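Local atomic coordinates of RctB replication initiator protein (Vibrio cholerae, PDB entry 5UBE), a protein that initiates replication of the second chromosome of the cholera pathogen, its N-terminal helix-turn-helix domain probably contributing to DNA binding. Residues Asp17-Val23 against Gly61-Thr66; Leu50-Arg54 against Glu67-Thr72; Trp30-Tyr34 against Phe114-Leu120. All blocks are in the same frame, centred on the assembly; numbering follows the deposited sequence.

Contact 1. Residues Asp17-Val23 against Gly61-Thr66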
ATOM      1  N   ASP A  17      -4.664  -9.851   7.608  1.00 36.82           N
ATOM      2  CA  ASP A  17      -4.860  -8.830   6.583  1.00 34.26           C
ATOM      3  C   ASP A  17      -3.621  -8.664   5.710  1.00 38.21           C
ATOM      4  O   ASP A  17      -3.732  -8.231   4.556  1.00 35.07           O
ATOM      5  CB  ASP A  17      -5.249  -7.498   7.233  1.00 41.97           C
ATOM      6  CG  ASP A  17      -6.631  -7.550   7.891  1.00 48.67           C
ATOM      7  OD1 ASP A  17      -6.754  -8.185   8.958  1.00 46.60           O
ATOM      8  OD2 ASP A  17      -7.590  -6.959   7.341  1.00 42.29           O
ATOM      9  N   GLY A  18      -2.445  -9.016   6.231  1.00 34.21           N
ATOM     10  CA  GLY A  18      -1.214  -8.838   5.497  1.00 37.50           C
ATOM     11  C   GLY A  18      -0.669  -7.426   5.632  1.00 34.36           C
ATOM     12  O   GLY A  18      -0.975  -6.680   6.572  1.00 37.38           O
ATOM     13  N   HIS A  19       0.145  -7.052   4.658  1.00 27.58           N
ATOM     14  CA  HIS A  19       0.713  -5.719   4.657  1.00 24.65           C
ATOM     15  C   HIS A  19      -0.384  -4.681   4.442  1.00 32.52           C
ATOM     16  O   HIS A  19      -1.432  -4.969   3.861  1.00 32.53           O
ATOM     17  CB  HIS A  19       1.791  -5.594   3.579  1.00 35.43           C
ATOM     18  CG  HIS A  19       3.108  -6.183   3.974  1.00 39.77           C
ATOM     19  ND1 HIS A  19       4.177  -6.268   3.108  1.00 40.29           N
ATOM     20  CD2 HIS A  19       3.532  -6.711   5.147  1.00 43.32           C
ATOM     21  CE1 HIS A  19       5.202  -6.821   3.730  1.00 42.06           C
ATOM     22  NE2 HIS A  19       4.837  -7.101   4.967  1.00 43.16           N
ATOM     23  N   LEU A  20      -0.117  -3.455   4.903  1.00 30.28           N
ATOM     24  CA  LEU A  20      -1.110  -2.391   4.984  1.00 34.68           C
ATOM     25  C   LEU A  20      -0.659  -1.150   4.223  1.00 30.25           C
ATOM     26  O   LEU A  20       0.524  -0.804   4.214  1.00 34.18           O
ATOM     27  CB  LEU A  20      -1.363  -2.005   6.438  1.00 31.69           C
ATOM     28  CG  LEU A  20      -1.960  -3.072   7.348  1.00 36.08           C
ATOM     29  CD1 LEU A  20      -2.240  -2.499   8.730  1.00 36.73           C
ATOM     30  CD2 LEU A  20      -3.228  -3.611   6.732  1.00 35.92           C
ATOM     31  N   PHE A  21      -1.626  -0.464   3.612  1.00 35.07           N
ATOM     32  CA  PHE A  21      -1.393   0.763   2.860  1.00 31.11           C
ATOM     33  C   PHE A  21      -2.235   1.887   3.442  1.00 35.46           C
ATOM     34  O   PHE A  21      -3.457   1.761   3.553  1.00 27.46           O
ATOM     35  CB  PHE A  21      -1.746   0.582   1.386  1.00 34.37           C
ATOM     36  CG  PHE A  21      -0.912  -0.448   0.697  1.00 42.12           C
ATOM     37  CD1 PHE A  21       0.292  -0.100   0.112  1.00 33.87           C
ATOM     38  CD2 PHE A  21      -1.320  -1.772   0.657  1.00 37.05           C
ATOM     39  CE1 PHE A  21       1.067  -1.065  -0.517  1.00 44.99           C
ATOM     40  CE2 PHE A  21      -0.551  -2.733   0.031  1.00 39.10           C
ATOM     41  CZ  PHE A  21       0.629  -2.391  -0.552  1.00 35.12           C
ATOM     42  N   GLU A  22      -1.589   2.994   3.781  1.00 34.84           N
ATOM     43  CA  GLU A  22      -2.315   4.153   4.285  1.00 40.34           C
ATOM     44  C   GLU A  22      -3.000   4.874   3.122  1.00 33.15           C
ATOM     45  O   GLU A  22      -2.345   5.266   2.149  1.00 33.64           O
ATOM     46  CB  GLU A  22      -1.345   5.064   5.036  1.00 33.91           C
ATOM     47  CG  GLU A  22      -1.817   6.465   5.276  1.00 45.55           C
ATOM     48  CD  GLU A  22      -0.658   7.380   5.635  1.00 50.46           C
ATOM     49  OE1 GLU A  22       0.014   7.102   6.656  1.00 45.23           O
ATOM     50  OE2 GLU A  22      -0.406   8.346   4.881  1.00 44.56           O
ATOM     51  N   VAL A  23      -4.323   5.030   3.220  1.00 32.87           N
ATOM     52  CA  VAL A  23      -5.086   5.729   2.194  1.00 31.71           C
ATOM     53  C   VAL A  23      -4.748   7.213   2.223  1.00 38.07           C
ATOM     54  O   VAL A  23      -4.630   7.820   3.294  1.00 38.35           O
ATOM     55  CB  VAL A  23      -6.589   5.499   2.409  1.00 39.77           C
ATOM     56  CG1 VAL A  23      -7.401   6.348   1.440  1.00 47.38           C
ATOM     57  CG2 VAL A  23      -6.923   4.014   2.243  1.00 36.39           C
ATOM     58  N   GLY A  61      -8.838   4.294   7.058  1.00 26.50           N
ATOM     59  CA  GLY A  61      -7.642   4.894   6.518  1.00 36.03           C
ATOM     60  C   GLY A  61      -6.642   3.904   5.983  1.00 28.94           C
ATOM     61  O   GLY A  61      -5.532   4.305   5.626  1.00 31.59           O
ATOM     62  N   LEU A  62      -6.990   2.621   5.928  1.00 30.03           N
ATOM     63  CA  LEU A  62      -6.058   1.592   5.481  1.00 29.49           C
ATOM     64  C   LEU A  62      -6.692   0.751   4.385  1.00 30.91           C
ATOM     65  O   LEU A  62      -7.919   0.692   4.245  1.00 31.85           O
ATOM     66  CB  LEU A  62      -5.631   0.676   6.633  1.00 33.08           C
ATOM     67  CG  LEU A  62      -5.220   1.335   7.947  1.00 29.17           C
ATOM     68  CD1 LEU A  62      -5.316   0.345   9.093  1.00 33.50           C
ATOM     69  CD2 LEU A  62      -3.807   1.920   7.838  1.00 28.16           C
ATOM     70  N   VAL A  63      -5.816   0.109   3.609  1.00 37.35           N
ATOM     71  CA  VAL A  63      -6.141  -0.936   2.643  1.00 34.29           C
ATOM     72  C   VAL A  63      -5.130  -2.060   2.840  1.00 33.71           C
ATOM     73  O   VAL A  63      -3.932  -1.799   2.946  1.00 28.63           O
ATOM     74  CB  VAL A  63      -6.084  -0.419   1.191  1.00 36.34           C
ATOM     75  CG1 VAL A  63      -6.229  -1.580   0.211  1.00 30.84           C
ATOM     76  CG2 VAL A  63      -7.163   0.620   0.951  1.00 37.08           C
ATOM     77  N   SER A  64      -5.595  -3.301   2.921  1.00 32.61           N
ATOM     78  CA  SER A  64      -4.658  -4.390   3.168  1.00 29.29           C
ATOM     79  C   SER A  64      -4.368  -5.125   1.864  1.00 28.45           C
ATOM     80  O   SER A  64      -5.108  -4.998   0.886  1.00 32.53           O
ATOM     81  CB  SER A  64      -5.215  -5.348   4.226  1.00 28.75           C
ATOM     82  OG  SER A  64      -6.399  -5.956   3.764  1.00 28.68           O
ATOM     83  N   THR A  65      -3.254  -5.873   1.839  1.00 35.29           N
ATOM     84  CA  THR A  65      -3.000  -6.748   0.688  1.00 32.72           C
ATOM     85  C   THR A  65      -4.117  -7.780   0.521  1.00 26.02           C
ATOM     86  O   THR A  65      -4.452  -8.160  -0.610  1.00 26.82           O
ATOM     87  CB  THR A  65      -1.625  -7.429   0.812  1.00 29.20           C
ATOM     88  OG1 THR A  65      -1.505  -8.084   2.081  1.00 41.34           O
ATOM     89  CG2 THR A  65      -0.545  -6.414   0.711  1.00 29.60           C
ATOM     90  N   THR A  66      -4.746  -8.207   1.620  1.00 25.59           N
ATOM     91  CA  THR A  66      -5.871  -9.137   1.495  1.00 32.47           C
ATOM     92  C   THR A  66      -7.016  -8.499   0.719  1.00 36.73           C
ATOM     93  O   THR A  66      -7.597  -9.120  -0.179  1.00 30.88           O
ATOM     94  CB  THR A  66      -6.343  -9.602   2.878  1.00 38.68           C
ATOM     95  OG1 THR A  66      -5.376 -10.513   3.421  1.00 35.63           O
ATOM     96  CG2 THR A  66      -7.711 -10.323   2.786  1.00 36.66           C
TER
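Two short strands, 20-22 and 62-64, pair antiparallel at one side of the small sheet in a domain whose topology is consistent with a winged helix-turn-helix. Strand 62-64 is outermost, while strand 20-22 lies between it and strand 108-114. Backbone hydrogen bonds set the register: Phe21 N to Val63 O is 2.7 Å and Val63 N to Phe21 O 2.9 Å, with Val23 N to Gly61 O at 2.8 Å extending the pairing past one end. At the other end the pattern runs into the first turn of helix 65-71, where Thr65 N donates to His19 O at 2.9 Å and Thr66 N to Asp17 O at 3.1 Å.

The two faces differ in character. Phe21 and Val63 point toward the helices, where bulky apolar residues suit the core, and Val23 CG2 meets Val63 CG2 at 3.6 Å. On the reverse face Leu20 CD1 approaches Leu62 CD1 at 4.2 Å, while Glu22 turns its carboxylate to Arg113.

Local geometry fixes the smaller residues. Gly18, with positive phi, could hardly carry a CB, which would collide with Thr65 OG1. Ser64 is the N-cap of helix 65-71 and forms a capping box with Glu67, whose OE1 accepts from Ser64 N; in return Ser64 OG caps the backbone N of Glu67.

Contact 2. Residues Leu50-Arg54 against Glu67-Thr72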
ATOM      1  N   LEU A  50      -4.879   0.221  -7.836  1.00 30.86           N
ATOM      2  CA  LEU A  50      -5.730  -0.663  -7.045  1.00 30.54           C
ATOM      3  C   LEU A  50      -5.883  -0.148  -5.620  1.00 31.02           C
ATOM      4  O   LEU A  50      -7.002  -0.058  -5.098  1.00 28.01           O
ATOM      5  CB  LEU A  50      -5.146  -2.069  -7.036  1.00 31.52           C
ATOM      6  CG  LEU A  50      -6.053  -3.224  -6.628  1.00 45.48           C
ATOM      7  CD1 LEU A  50      -7.185  -3.399  -7.635  1.00 39.28           C
ATOM      8  CD2 LEU A  50      -5.211  -4.492  -6.526  1.00 40.48           C
ATOM      9  N   ILE A  51      -4.757   0.162  -4.969  1.00 29.01           N
ATOM     10  CA  ILE A  51      -4.786   0.759  -3.635  1.00 35.17           C
ATOM     11  C   ILE A  51      -5.676   1.997  -3.621  1.00 32.48           C
ATOM     12  O   ILE A  51      -6.546   2.152  -2.761  1.00 30.92           O
ATOM     13  CB  ILE A  51      -3.357   1.111  -3.180  1.00 33.00           C
ATOM     14  CG1 ILE A  51      -2.498  -0.158  -3.033  1.00 27.08           C
ATOM     15  CG2 ILE A  51      -3.407   1.969  -1.890  1.00 28.99           C
ATOM     16  CD1 ILE A  51      -1.013   0.094  -3.190  1.00 25.97           C
ATOM     17  N   SER A  52      -5.440   2.914  -4.558  1.00 26.31           N
ATOM     18  CA  SER A  52      -6.244   4.133  -4.628  1.00 34.13           C
ATOM     19  C   SER A  52      -7.730   3.810  -4.738  1.00 35.57           C
ATOM     20  O   SER A  52      -8.545   4.275  -3.933  1.00 33.81           O
ATOM     21  CB  SER A  52      -5.777   4.981  -5.813  1.00 25.36           C
ATOM     22  OG  SER A  52      -6.516   6.177  -5.896  1.00 45.14           O
ATOM     23  N   LEU A  53      -8.101   2.977  -5.709  1.00 38.31           N
ATOM     24  CA  LEU A  53      -9.517   2.696  -5.927  1.00 36.98           C
ATOM     25  C   LEU A  53     -10.136   1.971  -4.737  1.00 35.18           C
ATOM     26  O   LEU A  53     -11.257   2.285  -4.319  1.00 32.36           O
ATOM     27  CB  LEU A  53      -9.682   1.897  -7.218  1.00 43.88           C
ATOM     28  CG  LEU A  53     -11.085   1.611  -7.754  1.00 43.50           C
ATOM     29  CD1 LEU A  53     -11.062   1.564  -9.276  1.00 63.29           C
ATOM     30  CD2 LEU A  53     -11.628   0.300  -7.208  1.00 57.95           C
ATOM     31  N   ARG A  54      -9.423   0.999  -4.166  1.00 32.46           N
ATOM     32  CA  ARG A  54      -9.945   0.309  -2.994  1.00 34.69           C
ATOM     33  C   ARG A  54     -10.030   1.241  -1.785  1.00 45.70           C
ATOM     34  O   ARG A  54     -10.871   1.031  -0.902  1.00 29.89           O
ATOM     35  CB  ARG A  54      -9.081  -0.915  -2.679  1.00 30.06           C
ATOM     36  CG  ARG A  54      -9.523  -1.723  -1.458  1.00 47.47           C
ATOM     37  CD  ARG A  54     -10.979  -2.175  -1.603  1.00 48.27           C
ATOM     38  NE  ARG A  54     -11.446  -2.965  -0.469  1.00 49.33           N
ATOM     39  CZ  ARG A  54     -11.788  -2.453   0.712  1.00 50.24           C
ATOM     40  NH1 ARG A  54     -11.701  -1.138   0.934  1.00 42.21           N
ATOM     41  NH2 ARG A  54     -12.210  -3.260   1.679  1.00 46.47           N
ATOM     42  N   GLU A  67      -7.337  -7.243   1.032  1.00 34.69           N
ATOM     43  CA  GLU A  67      -8.377  -6.537   0.292  1.00 34.74           C
ATOM     44  C   GLU A  67      -7.967  -6.315  -1.158  1.00 29.61           C
ATOM     45  O   GLU A  67      -8.827  -6.296  -2.048  1.00 31.88           O
ATOM     46  CB  GLU A  67      -8.704  -5.201   0.996  1.00 28.66           C
ATOM     47  CG  GLU A  67      -9.242  -5.383   2.423  1.00 36.08           C
ATOM     48  CD  GLU A  67      -9.493  -4.067   3.170  1.00 30.55           C
ATOM     49  OE1 GLU A  67      -8.681  -3.131   3.049  1.00 38.18           O
ATOM     50  OE2 GLU A  67     -10.506  -3.970   3.886  1.00 52.90           O
ATOM     51  N   LEU A  68      -6.670  -6.127  -1.411  1.00 25.29           N
ATOM     52  CA  LEU A  68      -6.203  -5.958  -2.785  1.00 29.31           C
ATOM     53  C   LEU A  68      -6.425  -7.224  -3.604  1.00 37.70           C
ATOM     54  O   LEU A  68      -6.882  -7.157  -4.754  1.00 30.37           O
ATOM     55  CB  LEU A  68      -4.727  -5.563  -2.805  1.00 31.72           C
ATOM     56  CG  LEU A  68      -4.401  -4.159  -2.274  1.00 33.43           C
ATOM     57  CD1 LEU A  68      -2.955  -3.808  -2.520  1.00 27.70           C
ATOM     58  CD2 LEU A  68      -5.312  -3.087  -2.878  1.00 34.99           C
ATOM     59  N   ILE A  69      -6.089  -8.383  -3.035  1.00 33.45           N
ATOM     60  CA  ILE A  69      -6.388  -9.653  -3.694  1.00 38.63           C
ATOM     61  C   ILE A  69      -7.865  -9.721  -4.057  1.00 34.03           C
ATOM     62  O   ILE A  69      -8.232  -9.951  -5.215  1.00 36.32           O
ATOM     63  CB  ILE A  69      -5.976 -10.829  -2.792  1.00 32.77           C
ATOM     64  CG1 ILE A  69      -4.447 -10.875  -2.660  1.00 30.91           C
ATOM     65  CG2 ILE A  69      -6.529 -12.159  -3.343  1.00 35.21           C
ATOM     66  CD1 ILE A  69      -3.977 -11.757  -1.506  1.00 36.23           C
ATOM     67  N   ASP A  70      -8.735  -9.495  -3.071  1.00 31.36           N
ATOM     68  CA  ASP A  70     -10.169  -9.581  -3.315  1.00 32.84           C
ATOM     69  C   ASP A  70     -10.637  -8.577  -4.364  1.00 40.30           C
ATOM     70  O   ASP A  70     -11.582  -8.862  -5.108  1.00 39.17           O
ATOM     71  CB  ASP A  70     -10.921  -9.405  -1.993  1.00 43.48           C
ATOM     72  CG  ASP A  70     -10.670 -10.563  -1.019  1.00 49.76           C
ATOM     73  OD1 ASP A  70      -9.783 -11.413  -1.305  1.00 45.07           O
ATOM     74  OD2 ASP A  70     -11.360 -10.631   0.021  1.00 50.95           O
ATOM     75  N   ALA A  71      -9.983  -7.412  -4.458  1.00 36.07           N
ATOM     76  CA  ALA A  71     -10.376  -6.424  -5.459  1.00 36.73           C
ATOM     77  C   ALA A  71     -10.082  -6.884  -6.884  1.00 41.42           C
ATOM     78  O   ALA A  71     -10.727  -6.407  -7.823  1.00 43.09           O
ATOM     79  CB  ALA A  71      -9.670  -5.087  -5.202  1.00 39.72           C
ATOM     80  N   THR A  72      -9.091  -7.760  -7.081  1.00 48.14           N
ATOM     81  CA  THR A  72      -8.834  -8.348  -8.393  1.00 35.90           C
ATOM     82  C   THR A  72      -9.570  -9.671  -8.604  1.00 45.12           C
ATOM     83  O   THR A  72      -9.289 -10.370  -9.586  1.00 51.46           O
ATOM     84  CB  THR A  72      -7.335  -8.577  -8.612  1.00 47.69           C
ATOM     85  OG1 THR A  72      -6.896  -9.708  -7.844  1.00 36.46           O
ATOM     86  CG2 THR A  72      -6.534  -7.337  -8.218  1.00 39.34           C
TER
HETATM   87  O   HOH W   1     -11.501  -5.682  -1.481  1.00 34.87           O
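This is helix-to-helix packing between helices 42-55 and 65-71, probably the first two helices of the winged helix-turn-helix core. The segments cross almost perpendicularly, at 91° with axes 10.2 Å apart, a gap that leucine side chains are long enough to bridge. Leu50 reaches across: its CG touches Leu68 CD2 at 3.8 Å, its CD1 meets Ala71 CB at 3.9 Å and its CD2 lies 3.6 Å from Thr72 CG2. Small Ala71 offers Leu50 CD1 only a methyl, and Leu50 CD2 lies 3.6 Å from Leu68 O. Deeper, Ile51 CG1 packs on Leu68 CD1 at 3.7 Å. Thr72, just past the helix, is held by its hydroxyl, OG1 donating to Ile69 O at 3.0 Å and accepting from Leu76 N.

Toward the solvent the chemistry turns polar. Arg54 is long enough to put NH2 2.9 Å from Glu67 OE2 in a salt bridge, and a water joins the same pair, accepting from Arg54 NE at 2.9 Å and donating to Glu67 O at 2.8 Å.

Contact 3. Residues Trp30-Tyr34 against Phe114-Leu120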
ATOM      1  N   TRP A  30      -0.521  12.080  -7.020  1.00 38.03           N
ATOM      2  CA  TRP A  30       0.877  11.658  -7.028  1.00 32.86           C
ATOM      3  C   TRP A  30       1.101  10.500  -7.987  1.00 34.20           C
ATOM      4  O   TRP A  30       2.168  10.394  -8.608  1.00 30.77           O
ATOM      5  CB  TRP A  30       1.308  11.242  -5.622  1.00 34.80           C
ATOM      6  CG  TRP A  30       1.257  12.329  -4.601  1.00 30.64           C
ATOM      7  CD1 TRP A  30       1.023  13.663  -4.823  1.00 28.17           C
ATOM      8  CD2 TRP A  30       1.480  12.188  -3.191  1.00 28.58           C
ATOM      9  NE1 TRP A  30       1.066  14.348  -3.635  1.00 32.55           N
ATOM     10  CE2 TRP A  30       1.353  13.472  -2.619  1.00 31.45           C
ATOM     11  CE3 TRP A  30       1.765  11.101  -2.355  1.00 27.33           C
ATOM     12  CZ2 TRP A  30       1.494  13.700  -1.245  1.00 34.39           C
ATOM     13  CZ3 TRP A  30       1.917  11.333  -0.990  1.00 33.38           C
ATOM     14  CH2 TRP A  30       1.776  12.622  -0.450  1.00 36.42           C
ATOM     15  N   ILE A  31       0.119   9.604  -8.088  1.00 28.90           N
ATOM     16  CA  ILE A  31       0.287   8.369  -8.857  1.00 30.43           C
ATOM     17  C   ILE A  31       0.505   8.683 -10.330  1.00 36.93           C
ATOM     18  O   ILE A  31       1.344   8.061 -10.993  1.00 35.70           O
ATOM     19  CB  ILE A  31      -0.926   7.439  -8.634  1.00 37.39           C
ATOM     20  CG1 ILE A  31      -0.841   6.791  -7.252  1.00 32.35           C
ATOM     21  CG2 ILE A  31      -1.035   6.374  -9.735  1.00 36.25           C
ATOM     22  CD1 ILE A  31      -2.136   6.063  -6.813  1.00 27.36           C
ATOM     23  N   GLU A  32      -0.241   9.651 -10.867  1.00 40.64           N
ATOM     24  CA  GLU A  32       0.044  10.119 -12.220  1.00 45.55           C
ATOM     25  C   GLU A  32       1.408  10.785 -12.305  1.00 47.40           C
ATOM     26  O   GLU A  32       2.077  10.694 -13.340  1.00 43.74           O
ATOM     27  CB  GLU A  32      -1.051  11.079 -12.690  1.00 47.92           C
ATOM     28  CG  GLU A  32      -2.452  10.438 -12.650  1.00 71.08           C
ATOM     29  CD  GLU A  32      -3.522  11.254 -13.361  1.00 79.74           C
ATOM     30  OE1 GLU A  32      -3.368  12.493 -13.468  1.00 82.92           O
ATOM     31  OE2 GLU A  32      -4.519  10.644 -13.812  1.00 78.03           O
ATOM     32  N   GLN A  33       1.849  11.446 -11.233  1.00 39.88           N
ATOM     33  CA  GLN A  33       3.163  12.079 -11.277  1.00 39.79           C
ATOM     34  C   GLN A  33       4.297  11.073 -11.142  1.00 44.97           C
ATOM     35  O   GLN A  33       5.376  11.301 -11.698  1.00 36.66           O
ATOM     36  CB  GLN A  33       3.287  13.145 -10.189  1.00 39.37           C
ATOM     37  CG  GLN A  33       2.455  14.382 -10.445  1.00 32.52           C
ATOM     38  CD  GLN A  33       2.595  15.388  -9.329  1.00 42.68           C
ATOM     39  OE1 GLN A  33       2.295  15.084  -8.183  1.00 39.65           O
ATOM     40  NE2 GLN A  33       3.087  16.584  -9.651  1.00 41.32           N
ATOM     41  N   TYR A  34       4.077   9.959 -10.425  1.00 41.64           N
ATOM     42  CA  TYR A  34       5.127   8.946 -10.276  1.00 32.55           C
ATOM     43  C   TYR A  34       5.597   8.417 -11.624  1.00 32.76           C
ATOM     44  O   TYR A  34       6.744   7.974 -11.759  1.00 32.54           O
ATOM     45  CB  TYR A  34       4.622   7.767  -9.446  1.00 32.18           C
ATOM     46  CG  TYR A  34       4.423   7.996  -7.968  1.00 41.88           C
ATOM     47  CD1 TYR A  34       5.209   8.892  -7.255  1.00 35.45           C
ATOM     48  CD2 TYR A  34       3.445   7.278  -7.276  1.00 36.30           C
ATOM     49  CE1 TYR A  34       5.016   9.076  -5.895  1.00 33.77           C
ATOM     50  CE2 TYR A  34       3.248   7.454  -5.928  1.00 37.22           C
ATOM     51  CZ  TYR A  34       4.038   8.344  -5.239  1.00 29.18           C
ATOM     52  OH  TYR A  34       3.815   8.489  -3.892  1.00 30.66           O
ATOM     53  N   PHE A 114       2.366   6.511   1.050  1.00 27.51           N
ATOM     54  CA  PHE A 114       2.825   7.146  -0.171  1.00 27.80           C
ATOM     55  C   PHE A 114       3.745   8.304   0.176  1.00 32.37           C
ATOM     56  O   PHE A 114       3.555   8.985   1.188  1.00 34.62           O
ATOM     57  CB  PHE A 114       1.634   7.628  -0.999  1.00 30.35           C
ATOM     58  CG  PHE A 114       0.912   6.510  -1.744  1.00 34.47           C
ATOM     59  CD1 PHE A 114       1.431   6.004  -2.937  1.00 27.98           C
ATOM     60  CD2 PHE A 114      -0.274   5.973  -1.254  1.00 31.44           C
ATOM     61  CE1 PHE A 114       0.772   4.998  -3.625  1.00 34.99           C
ATOM     62  CE2 PHE A 114      -0.941   4.941  -1.939  1.00 27.41           C
ATOM     63  CZ  PHE A 114      -0.413   4.458  -3.127  1.00 29.08           C
ATOM     64  N   ILE A 115       4.777   8.493  -0.640  1.00 34.91           N
ATOM     65  CA  ILE A 115       5.755   9.556  -0.453  1.00 30.70           C
ATOM     66  C   ILE A 115       5.510  10.609  -1.522  1.00 31.12           C
ATOM     67  O   ILE A 115       5.335  10.283  -2.701  1.00 31.94           O
ATOM     68  CB  ILE A 115       7.202   9.018  -0.519  1.00 36.07           C
ATOM     69  CG1 ILE A 115       7.382   7.841   0.442  1.00 40.83           C
ATOM     70  CG2 ILE A 115       8.192  10.114  -0.147  1.00 48.37           C
ATOM     71  CD1 ILE A 115       8.803   7.344   0.554  1.00 48.97           C
ATOM     72  N   ASN A 116       5.470  11.864  -1.102  1.00 34.44           N
ATOM     73  CA  ASN A 116       5.229  12.969  -2.018  1.00 28.23           C
ATOM     74  C   ASN A 116       6.287  12.976  -3.116  1.00 34.90           C
ATOM     75  O   ASN A 116       7.484  12.870  -2.816  1.00 35.40           O
ATOM     76  CB  ASN A 116       5.251  14.287  -1.236  1.00 35.95           C
ATOM     77  CG  ASN A 116       4.685  15.447  -2.023  1.00 38.90           C
ATOM     78  OD1 ASN A 116       5.068  15.682  -3.171  1.00 41.55           O
ATOM     79  ND2 ASN A 116       3.762  16.180  -1.412  1.00 35.07           N
ATOM     80  N   PRO A 117       5.904  13.087  -4.389  1.00 28.92           N
ATOM     81  CA  PRO A 117       6.920  13.169  -5.448  1.00 35.54           C
ATOM     82  C   PRO A 117       7.916  14.306  -5.250  1.00 42.19           C
ATOM     83  O   PRO A 117       9.090  14.154  -5.613  1.00 34.11           O
ATOM     84  CB  PRO A 117       6.087  13.364  -6.722  1.00 37.41           C
ATOM     85  CG  PRO A 117       4.724  12.798  -6.377  1.00 30.54           C
ATOM     86  CD  PRO A 117       4.533  13.145  -4.922  1.00 33.02           C
ATOM     87  N   ASN A 118       7.490  15.439  -4.678  1.00 35.08           N
ATOM     88  CA  ASN A 118       8.442  16.510  -4.384  1.00 43.65           C
ATOM     89  C   ASN A 118       9.521  16.038  -3.421  1.00 49.26           C
ATOM     90  O   ASN A 118      10.675  16.473  -3.518  1.00 43.74           O
ATOM     91  CB  ASN A 118       7.723  17.723  -3.799  1.00 50.31           C
ATOM     92  CG  ASN A 118       6.678  18.287  -4.735  1.00 60.91           C
ATOM     93  OD1 ASN A 118       6.849  18.272  -5.955  1.00 64.38           O
ATOM     94  ND2 ASN A 118       5.585  18.793  -4.167  1.00 50.73           N
ATOM     95  N   GLN A 119       9.162  15.150  -2.492  1.00 32.95           N
ATOM     96  CA  GLN A 119      10.142  14.537  -1.602  1.00 37.87           C
ATOM     97  C   GLN A 119      10.998  13.503  -2.326  1.00 45.40           C
ATOM     98  O   GLN A 119      12.207  13.410  -2.075  1.00 35.05           O
ATOM     99  CB  GLN A 119       9.425  13.888  -0.417  1.00 43.91           C
ATOM    100  CG  GLN A 119      10.346  13.374   0.668  1.00 53.22           C
ATOM    101  CD  GLN A 119      10.881  14.485   1.556  1.00 77.29           C
ATOM    102  OE1 GLN A 119      10.562  15.665   1.364  1.00 67.93           O
ATOM    103  NE2 GLN A 119      11.696  14.114   2.538  1.00 81.34           N
ATOM    104  N   LEU A 120      10.386  12.706  -3.209  1.00 43.87           N
ATOM    105  CA  LEU A 120      11.124  11.668  -3.932  1.00 46.02           C
ATOM    106  C   LEU A 120      12.341  12.240  -4.634  1.00 39.18           C
ATOM    107  O   LEU A 120      13.434  11.659  -4.591  1.00 35.75           O
ATOM    108  CB  LEU A 120      10.231  10.998  -4.972  1.00 36.04           C
ATOM    109  CG  LEU A 120       9.012  10.238  -4.487  1.00 56.73           C
ATOM    110  CD1 LEU A 120       8.620   9.211  -5.533  1.00 53.90           C
ATOM    111  CD2 LEU A 120       9.406   9.583  -3.216  1.00 54.38           C
TER
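A proline at the start of the last helix of this domain, 117-120, fits the hollow that Trp30, Gln33 and Tyr34 form on helix 26-34. The broad indole is one wall. Across its face lies the turn leading into helix 117-120: Asn116 CA sits 3.6 Å from the centroid of the Trp30 six-membered ring, almost on the ring normal, and Pro117 CD 3.5 Å from that of the five-membered ring, both CH-pi contacts. Tyr34 forms an adjoining side, its CE1 meeting Pro117 CG at 3.8 Å, while Gln33 OE1 borders the hollow, also 3.8 Å from Pro117 CG.

Bumps on the other segment fit around this core. Leu120 CD1 packs 3.6 Å from Tyr34 CE1, Phe114 CD1 lies 3.8 Å from Tyr34 CE2, and Phe114 CB touches Trp30 CZ3 at 3.7 Å. Phe37 adds further cover over Pro117 and Leu120.

Residue types match their places. Pro117 suits the first turn of a helix, where its lack of an NH costs nothing, and Asn116 is the N-cap, OD1 accepting from Asn118 N at 2.9 Å. Among these largely apolar surfaces one directional bond stands out, Tyr34 OH donating to Ile115 O at 2.6 Å. The chemistry implies a join held mainly by shape and CH-pi packing, with one tyrosine hydroxyl bonded to a backbone carbonyl.

From the N terminus, strand 20-22 leads through helices 26-34 and 42-55 before contact 1 closes that loop by bringing strand 62-64 alongside. Contact 2 begins inside this loop and ends beyond it, so the two cross, both drawing on helix 65-71. Contact 3 closes the longest loop, joining helix 26-34 to the segment running from the end of strand 108-114 into helix 117-120; it crosses contact 1 and encloses contact 2. Although its centre lies about 20 Å from that of contact 2, a shared core connects all three: Ile51 CD1 touches Phe21 CD1 at 3.6 Å, and Ile51 CG2 approaches Phe114 CE2 at 3.9 Å. Sheet, helices and the end of the domain are thus tied together.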